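Local coordinates for superantigen-like protein SSL10 (PDB 6LWT), which probably blocks classical-pathway complement activation by binding the Fc region of human IgG, and probably slows plasma clotting by binding prothrombin and a coagulation factor, at residues K79-K82 with H83-Y87; S61-Q65 with R66-G70; E135-Y138 with K139-H143. One frame throughout, in Å; residues are numbered along the deposited sequence.

In the fold
Two of the three contacts belong to the N-terminal OB-fold domain and the third to the C-terminal beta-grasp domain, the two-domain build of the superantigen and superantigen-like toxin family. Along the chain interaction 2 (61-70) comes first, then interaction 1 (79-87), then interaction 3 (135-143). Interactions 1 and 2 reach the same curled sheet through strands 85-93 and 67-69, yet their centres lie about 23 Å apart and their nearest atoms about 15 Å. Interaction 3 sits on helix 133-148, its centre about 6 Å from that of the chain and 23 and 26 Å from the centres of the other two. A hairpin turn and a loop-to-strand junction thus lie on one domain, while the helix touches strands of both.

Interaction 1. Residues K79-K82 with H83-Y87; sequences KRDK and HDIFY
Arg80 and Phe86 run side by side in the same direction, the arginine chain lying over one face of the ring. Arg80 CG sits 3.8 Å from the Phe86 ring centroid in a CH-pi contact, and Phe86 CZ lies over the centre of the guanidinium, whose plane is turned 41° from the ring. From there Arg80 NE forms a salt bridge (2.9 Å) with Asp84 OD1, meeting that oxygen on its anti lone pair, the oxygen tilted from the guanidinium plane; Arg80 NH1 adds a weak bond to it.

On the face that carries Lys79 and Tyr87, Lys79 NZ stands 4.2 Å from the Tyr87 ring centroid, almost on the ring normal, as a cation-pi pair. Asp81 crosses the tyrosine at about a right angle and accepts a hydrogen bond from the phenol, Tyr87 OH meeting Asp81 OD2 at 2.7 Å from above the carboxylate plane. With chi1 at 72°, the carboxylate folds back into the type I turn 81-84, where Asp81 OD1 accepts Ile85 N at 3.0 Å and, weakly, His83 N.

One carboxylate is thus gripped by backbone N-H groups through OD1 and by the phenol through OD2.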
loop_
_atom_site.group_PDB
_atom_site.type_symbol
_atom_site.label_atom_id
_atom_site.label_comp_id
_atom_site.label_asym_id
_atom_site.label_seq_id
_atom_site.Cartn_x
_atom_site.Cartn_y
_atom_site.Cartn_z
ATOM N N LYS A 79 -8.357 11.337 5.289
ATOM C CA LYS A 79 -9.241 12.499 5.441
ATOM C C LYS A 79 -8.471 13.806 5.396
ATOM O O LYS A 79 -7.236 13.839 5.501
ATOM C CB LYS A 79 -10.056 12.419 6.746
ATOM C CG LYS A 79 -9.237 12.399 8.033
ATOM C CD LYS A 79 -10.167 12.411 9.249
ATOM C CE LYS A 79 -9.573 13.112 10.466
ATOM N NZ LYS A 79 -9.052 12.150 11.471
ATOM N N ARG A 80 -9.223 14.887 5.226
ATOM C CA ARG A 80 -8.713 16.252 5.302
ATOM C C ARG A 80 -9.663 16.985 6.250
ATOM O O ARG A 80 -10.869 16.969 6.032
ATOM C CB ARG A 80 -8.732 16.883 3.911
ATOM C CG ARG A 80 -8.350 18.359 3.851
ATOM C CD ARG A 80 -9.099 19.074 2.733
ATOM N NE ARG A 80 -8.439 20.334 2.374
ATOM C CZ ARG A 80 -8.310 20.835 1.139
ATOM N NH1 ARG A 80 -7.671 21.991 0.969
ATOM N NH2 ARG A 80 -8.783 20.198 0.066
ATOM N N ASP A 81 -9.134 17.598 7.308
ATOM C CA ASP A 81 -9.996 18.263 8.312
ATOM C C ASP A 81 -10.174 19.758 7.996
ATOM O O ASP A 81 -9.602 20.269 7.016
ATOM C CB ASP A 81 -9.483 18.014 9.749
ATOM C CG ASP A 81 -8.219 18.775 10.084
ATOM O OD1 ASP A 81 -7.741 19.606 9.284
ATOM O OD2 ASP A 81 -7.671 18.540 11.179
ATOM N N LYS A 82 -10.960 20.428 8.846
ATOM C CA LYS A 82 -11.220 21.888 8.786
ATOM C C LYS A 82 -9.986 22.763 8.674
ATOM O O LYS A 82 -10.033 23.817 8.058
ATOM C CB LYS A 82 -11.930 22.391 10.053
ATOM C CG LYS A 82 -13.027 21.522 10.628
ATOM C CD LYS A 82 -13.929 22.268 11.595
ATOM C CE LYS A 82 -13.141 22.917 12.716
ATOM N NZ LYS A 82 -14.071 23.368 13.787
ATOM N N HIS A 83 -8.897 22.350 9.318
ATOM C CA HIS A 83 -7.663 23.124 9.331
ATOM C C HIS A 83 -6.750 22.817 8.148
ATOM O O HIS A 83 -5.624 23.279 8.131
ATOM C CB HIS A 83 -6.924 22.888 10.643
ATOM C CG HIS A 83 -7.806 22.975 11.844
ATOM N ND1 HIS A 83 -8.155 24.176 12.423
ATOM C CD2 HIS A 83 -8.447 22.015 12.550
ATOM C CE1 HIS A 83 -8.956 23.950 13.449
ATOM N NE2 HIS A 83 -9.150 22.647 13.547
ATOM N N ASP A 84 -7.240 22.062 7.164
ATOM C CA ASP A 84 -6.454 21.606 6.011
ATOM C C ASP A 84 -5.238 20.753 6.418
ATOM O O ASP A 84 -4.164 20.834 5.821
ATOM C CB ASP A 84 -6.085 22.785 5.110
ATOM C CG ASP A 84 -7.325 23.495 4.573
ATOM O OD1 ASP A 84 -8.105 22.845 3.838
ATOM O OD2 ASP A 84 -7.532 24.675 4.917
ATOM N N ILE A 85 -5.431 19.943 7.451
ATOM C CA ILE A 85 -4.470 18.889 7.785
ATOM C C ILE A 85 -4.912 17.648 7.000
ATOM O O ILE A 85 -6.073 17.266 7.041
ATOM C CB ILE A 85 -4.403 18.618 9.299
ATOM C CG1 ILE A 85 -3.860 19.868 10.022
ATOM C CG2 ILE A 85 -3.489 17.418 9.581
ATOM C CD1 ILE A 85 -3.994 19.843 11.535
ATOM N N PHE A 86 -3.970 17.034 6.290
ATOM C CA PHE A 86 -4.246 15.850 5.475
ATOM C C PHE A 86 -3.689 14.645 6.231
ATOM O O PHE A 86 -2.516 14.643 6.572
ATOM C CB PHE A 86 -3.584 16.001 4.113
ATOM C CG PHE A 86 -4.224 17.049 3.242
ATOM C CD1 PHE A 86 -3.962 18.400 3.438
ATOM C CD2 PHE A 86 -5.111 16.684 2.238
ATOM C CE1 PHE A 86 -4.549 19.366 2.635
ATOM C CE2 PHE A 86 -5.709 17.644 1.430
ATOM C CZ PHE A 86 -5.427 18.989 1.637
ATOM N N TYR A 87 -4.531 13.642 6.492
ATOM C CA TYR A 87 -4.162 12.515 7.350
ATOM C C TYR A 87 -3.877 11.272 6.524
ATOM O O TYR A 87 -4.632 10.941 5.602
ATOM C CB TYR A 87 -5.257 12.189 8.369
ATOM C CG TYR A 87 -5.496 13.304 9.339
ATOM C CD1 TYR A 87 -6.269 14.413 8.975
ATOM C CD2 TYR A 87 -4.931 13.288 10.606
ATOM C CE1 TYR A 87 -6.471 15.460 9.851
ATOM C CE2 TYR A 87 -5.140 14.332 11.495
ATOM C CZ TYR A 87 -5.904 15.417 11.116
ATOM O OH TYR A 87 -6.096 16.463 12.014
#

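Interaction 2. Residues S61-Q65 with R66-G70; sequences SKFQQ and RSYEG
Tyr68 reaches back from strand 67-69 into the bend of the preceding loop, and its hydroxyl accepts the backbone N-H of Gln65. The bond from Gln65 N to Tyr68 OH is 3.2 Å long with an angle of 158° at the hydrogen. The same oxygen lies close against Phe63, with Tyr68 OH 3.1 Å from Phe63 CA and 3.3 Å from Phe63 CB, so the end of the phenol is enclosed by loop backbone as well as by side chains.

Phe63 meets the ring itself from another direction. Its edge, led by CD1, is turned toward the face of Tyr68 in an offset edge-to-face pair, with centroids 5.6 Å apart and planes at 65°; Phe63 CD1 to Tyr68 CE2 is 3.7 Å. Gln65 adds an aliphatic contact, Gln65 CG resting 3.5 Å from Tyr68 CE2. The first torsion of Gln65 (chi1 56°) sets CG between the backbone N and the carbonyl carbon, and the extended chain beyond carries the amide past the CD2 side of the ring, nearly perpendicular to it.

This is the place where the long loop after strand 49-54 re-enters the curled sheet of the OB-fold domain, and Tyr68, already on the strand, points its ring at that loop. Its position is set in turn by strand pairing: backbone hydrogen bonds join Tyr68 to Ala34 and Arg66 to Lys36, both on strand 32-37. Farther out, Tyr68 touches Lys36 and Gln94 through its side chain, and Phe63 packs on the same two residues and on Leu55, which follows strand 49-54.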
loop_
_atom_site.group_PDB
_atom_site.type_symbol
_atom_site.label_atom_id
_atom_site.label_comp_id
_atom_site.label_asym_id
_atom_site.label_seq_id
_atom_site.Cartn_x
_atom_site.Cartn_y
_atom_site.Cartn_z
ATOM N N SER A 61 8.561 0.572 17.668
ATOM C CA SER A 61 9.992 0.316 17.889
ATOM C C SER A 61 10.925 1.006 16.894
ATOM O O SER A 61 12.076 1.300 17.230
ATOM C CB SER A 61 10.279 -1.186 17.874
ATOM O OG SER A 61 9.953 -1.749 19.120
ATOM N N LYS A 62 10.451 1.238 15.671
ATOM C CA LYS A 62 11.265 1.932 14.666
ATOM C C LYS A 62 11.335 3.443 14.910
ATOM O O LYS A 62 12.321 4.092 14.524
ATOM C CB LYS A 62 10.740 1.635 13.259
ATOM C CG LYS A 62 10.942 0.180 12.855
ATOM C CD LYS A 62 10.368 -0.131 11.479
ATOM C CE LYS A 62 8.844 -0.120 11.509
ATOM N NZ LYS A 62 8.252 -0.656 10.257
ATOM N N PHE A 63 10.294 3.992 15.541
ATOM C CA PHE A 63 10.154 5.432 15.745
ATOM C C PHE A 63 10.257 5.800 17.233
ATOM O O PHE A 63 9.265 6.057 17.885
ATOM C CB PHE A 63 8.835 5.918 15.111
ATOM C CG PHE A 63 8.751 5.631 13.634
ATOM C CD1 PHE A 63 9.391 6.452 12.714
ATOM C CD2 PHE A 63 8.084 4.509 13.166
ATOM C CE1 PHE A 63 9.352 6.172 11.359
ATOM C CE2 PHE A 63 8.034 4.228 11.808
ATOM C CZ PHE A 63 8.679 5.054 10.904
ATOM N N GLN A 64 11.490 5.833 17.738
ATOM C CA GLN A 64 11.791 6.138 19.148
ATOM C C GLN A 64 12.549 7.469 19.335
ATOM O O GLN A 64 13.260 7.642 20.339
ATOM C CB GLN A 64 12.628 5.007 19.771
ATOM C CG GLN A 64 12.084 3.598 19.595
ATOM C CD GLN A 64 12.964 2.537 20.261
ATOM O OE1 GLN A 64 13.422 1.585 19.615
ATOM N NE2 GLN A 64 13.202 2.697 21.563
ATOM N N GLN A 65 12.427 8.392 18.378
ATOM C CA GLN A 65 12.999 9.732 18.525
ATOM C C GLN A 65 11.977 10.803 18.137
ATOM O O GLN A 65 10.877 10.478 17.681
ATOM C CB GLN A 65 14.325 9.871 17.750
ATOM C CG GLN A 65 14.283 9.543 16.262
ATOM C CD GLN A 65 15.603 9.797 15.520
ATOM O OE1 GLN A 65 15.692 9.566 14.313
ATOM N NE2 GLN A 65 16.620 10.281 16.225
ATOM N N ARG A 66 12.339 12.066 18.339
ATOM C CA ARG A 66 11.411 13.184 18.157
ATOM C C ARG A 66 11.487 13.907 16.811
ATOM O O ARG A 66 10.511 14.555 16.425
ATOM C CB ARG A 66 11.531 14.186 19.315
ATOM C CG ARG A 66 10.603 13.844 20.471
ATOM C CD ARG A 66 10.795 14.758 21.668
ATOM N NE ARG A 66 12.046 14.464 22.380
ATOM C CZ ARG A 66 13.125 15.256 22.468
ATOM N NH1 ARG A 66 13.170 16.463 21.897
ATOM N NH2 ARG A 66 14.188 14.829 23.156
ATOM N N SER A 67 12.627 13.844 16.125
ATOM C CA SER A 67 12.751 14.437 14.795
ATOM C C SER A 67 13.458 13.487 13.819
ATOM O O SER A 67 14.320 12.703 14.220
ATOM C CB SER A 67 13.425 15.817 14.856
ATOM O OG SER A 67 14.832 15.735 14.866
ATOM N N TYR A 68 13.062 13.563 12.547
ATOM C CA TYR A 68 13.525 12.641 11.503
ATOM C C TYR A 68 13.924 13.425 10.281
ATOM O O TYR A 68 13.356 14.492 10.024
ATOM C CB TYR A 68 12.418 11.641 11.135
ATOM C CG TYR A 68 11.989 10.787 12.308
ATOM C CD1 TYR A 68 11.039 11.249 13.213
ATOM C CD2 TYR A 68 12.550 9.536 12.527
ATOM C CE1 TYR A 68 10.658 10.491 14.304
ATOM C CE2 TYR A 68 12.178 8.768 13.622
ATOM C CZ TYR A 68 11.226 9.254 14.510
ATOM O OH TYR A 68 10.845 8.497 15.601
ATOM N N GLU A 69 14.904 12.892 9.547
ATOM C CA GLU A 69 15.296 13.382 8.230
ATOM C C GLU A 69 15.376 12.181 7.278
ATOM O O GLU A 69 15.550 11.046 7.716
ATOM C CB GLU A 69 16.659 14.083 8.282
ATOM C CG GLU A 69 16.709 15.303 9.197
ATOM C CD GLU A 69 17.968 16.153 8.999
ATOM O OE1 GLU A 69 19.061 15.582 8.758
ATOM O OE2 GLU A 69 17.868 17.399 9.093
ATOM N N GLY A 70 15.243 12.455 5.987
ATOM C CA GLY A 70 15.394 11.447 4.932
ATOM C C GLY A 70 14.362 10.334 4.896
ATOM O O GLY A 70 14.667 9.221 4.440
#

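Interaction 3. Residues E135-Y138 with K139-H143; sequences ELDY and KLRKH
Residues 135-143 form regular alpha-helix, with i to i+4 backbone bonds such as Lys139 N to Glu135 O (2.9 Å) and Lys142 N to Tyr138 O (2.9 Å) bridging the two segments. Side chains four residues apart then pair along three stripes of the helix surface.

Asp137 and Arg141 form a side-on, two-nitrogen pair. Arg141 presents its side edge, and Asp137 OD1 accepts from both Arg141 NE, at 2.8 Å, and Arg141 NH1, at 2.9 Å. Both donors approach on the syn side, and the oxygen lies in the guanidinium plane although the carboxylate is turned 84° from it. Arg141 CG lies beside the backbone N (chi1 -62°), which aims the extended chain at the preceding turn, obliquely across Asp137. The other oxygen, Asp137 OD2, is hydrogen-bonded to the hydroxyl of Tyr22, while Arg141 NH2 bonds to Tyr151 OH and Ser176 O; these partners should hold both flat groups against rotation.

Glu135 and Lys139 instead lie side by side as extended chains, closing in a salt bridge of 3.1 Å, the ammonium of Lys139 NZ reaching Glu135 OE2 on its anti side, somewhat out of the carboxylate plane. Each end has a further ionic partner, Lys128 for Glu135 OE1 and Glu28 for Lys139 NZ, so the charges form a network of alternating sign. On a third stripe Leu136 CD1 touches Leu140 CD1 at 3.7 Å.

A helix packed across a mixed sheet is the mark of the beta-grasp fold: both leucines lie on Ile162 of strand 159-164, whereas Glu135 and Lys139 meet strands 26-30 and 71-76 of the OB-fold domain, as in the two-domain toxins of this family.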
loop_
_atom_site.group_PDB
_atom_site.type_symbol
_atom_site.label_atom_id
_atom_site.label_comp_id
_atom_site.label_asym_id
_atom_site.label_seq_id
_atom_site.Cartn_x
_atom_site.Cartn_y
_atom_site.Cartn_z
ATOM N N GLU A 135 1.948 0.543 0.468
ATOM C CA GLU A 135 2.174 1.022 -0.899
ATOM C C GLU A 135 1.966 -0.097 -1.913
ATOM O O GLU A 135 1.384 0.124 -2.980
ATOM C CB GLU A 135 3.593 1.597 -1.037
ATOM C CG GLU A 135 3.859 2.185 -2.413
ATOM C CD GLU A 135 5.223 2.843 -2.573
ATOM O OE1 GLU A 135 5.873 3.210 -1.572
ATOM O OE2 GLU A 135 5.635 3.018 -3.737
ATOM N N LEU A 136 2.428 -1.296 -1.572
ATOM C CA LEU A 136 2.275 -2.442 -2.458
ATOM C C LEU A 136 0.797 -2.802 -2.612
ATOM O O LEU A 136 0.303 -2.951 -3.725
ATOM C CB LEU A 136 3.095 -3.631 -1.962
ATOM C CG LEU A 136 3.208 -4.816 -2.934
ATOM C CD1 LEU A 136 3.587 -4.397 -4.349
ATOM C CD2 LEU A 136 4.210 -5.802 -2.372
ATOM N N ASP A 137 0.087 -2.858 -1.490
ATOM C CA ASP A 137 -1.358 -3.084 -1.500
ATOM C C ASP A 137 -2.070 -2.067 -2.387
ATOM O O ASP A 137 -2.810 -2.442 -3.306
ATOM C CB ASP A 137 -1.911 -3.024 -0.077
ATOM C CG ASP A 137 -3.425 -3.048 -0.023
ATOM O OD1 ASP A 137 -4.036 -4.107 -0.318
ATOM O OD2 ASP A 137 -4.019 -1.999 0.335
ATOM N N TYR A 138 -1.829 -0.796 -2.114
ATOM C CA TYR A 138 -2.490 0.277 -2.851
ATOM C C TYR A 138 -2.218 0.225 -4.350
ATOM O O TYR A 138 -3.150 0.282 -5.155
ATOM C CB TYR A 138 -2.093 1.648 -2.313
ATOM C CG TYR A 138 -2.981 2.750 -2.848
ATOM C CD1 TYR A 138 -2.755 3.317 -4.107
ATOM C CD2 TYR A 138 -4.059 3.213 -2.103
ATOM C CE1 TYR A 138 -3.582 4.312 -4.596
ATOM C CE2 TYR A 138 -4.892 4.209 -2.587
ATOM C CZ TYR A 138 -4.647 4.754 -3.817
ATOM O OH TYR A 138 -5.482 5.743 -4.278
ATOM N N LYS A 139 -0.947 0.143 -4.718
ATOM C CA LYS A 139 -0.593 0.177 -6.121
ATOM C C LYS A 139 -1.056 -1.081 -6.864
ATOM O O LYS A 139 -1.439 -0.984 -8.025
ATOM C CB LYS A 139 0.895 0.376 -6.311
ATOM C CG LYS A 139 1.324 1.788 -5.986
ATOM C CD LYS A 139 2.800 1.962 -6.244
ATOM C CE LYS A 139 3.155 3.433 -6.215
ATOM N NZ LYS A 139 4.588 3.613 -6.542
ATOM N N LEU A 140 -1.007 -2.238 -6.202
ATOM C CA LEU A 140 -1.562 -3.457 -6.794
ATOM C C LEU A 140 -3.076 -3.307 -7.042
ATOM O O LEU A 140 -3.564 -3.664 -8.125
ATOM C CB LEU A 140 -1.261 -4.688 -5.943
ATOM C CG LEU A 140 0.172 -5.226 -6.064
ATOM C CD1 LEU A 140 0.473 -6.255 -4.980
ATOM C CD2 LEU A 140 0.388 -5.813 -7.459
ATOM N N ARG A 141 -3.812 -2.751 -6.081
ATOM C CA ARG A 141 -5.245 -2.582 -6.294
ATOM C C ARG A 141 -5.560 -1.583 -7.386
ATOM O O ARG A 141 -6.441 -1.842 -8.215
ATOM C CB ARG A 141 -5.995 -2.244 -5.012
ATOM C CG ARG A 141 -5.860 -3.356 -3.995
ATOM C CD ARG A 141 -6.919 -3.268 -2.921
ATOM N NE ARG A 141 -6.476 -3.868 -1.645
ATOM C CZ ARG A 141 -7.292 -4.315 -0.694
ATOM N NH1 ARG A 141 -6.771 -4.780 0.432
ATOM N NH2 ARG A 141 -8.623 -4.282 -0.839
ATOM N N LYS A 142 -4.833 -0.478 -7.420
ATOM C CA LYS A 142 -5.015 0.510 -8.492
ATOM C C LYS A 142 -4.760 -0.090 -9.869
ATOM O O LYS A 142 -5.529 0.159 -10.819
ATOM C CB LYS A 142 -4.126 1.729 -8.279
ATOM C CG LYS A 142 -4.488 2.910 -9.180
ATOM C CD LYS A 142 -3.617 4.120 -8.867
ATOM C CE LYS A 142 -2.237 3.970 -9.488
ATOM N NZ LYS A 142 -1.449 5.238 -9.462
ATOM N N HIS A 143 -3.695 -0.886 -9.967
ATOM C CA HIS A 143 -3.411 -1.687 -11.173
ATOM C C HIS A 143 -4.585 -2.578 -11.578
ATOM O O HIS A 143 -4.984 -2.583 -12.751
ATOM C CB HIS A 143 -2.130 -2.513 -10.963
ATOM C CG HIS A 143 -1.720 -3.324 -12.155
ATOM N ND1 HIS A 143 -1.949 -4.680 -12.243
ATOM C CD2 HIS A 143 -1.106 -2.969 -13.310
ATOM C CE1 HIS A 143 -1.498 -5.128 -13.397
ATOM N NE2 HIS A 143 -0.975 -4.114 -14.065
#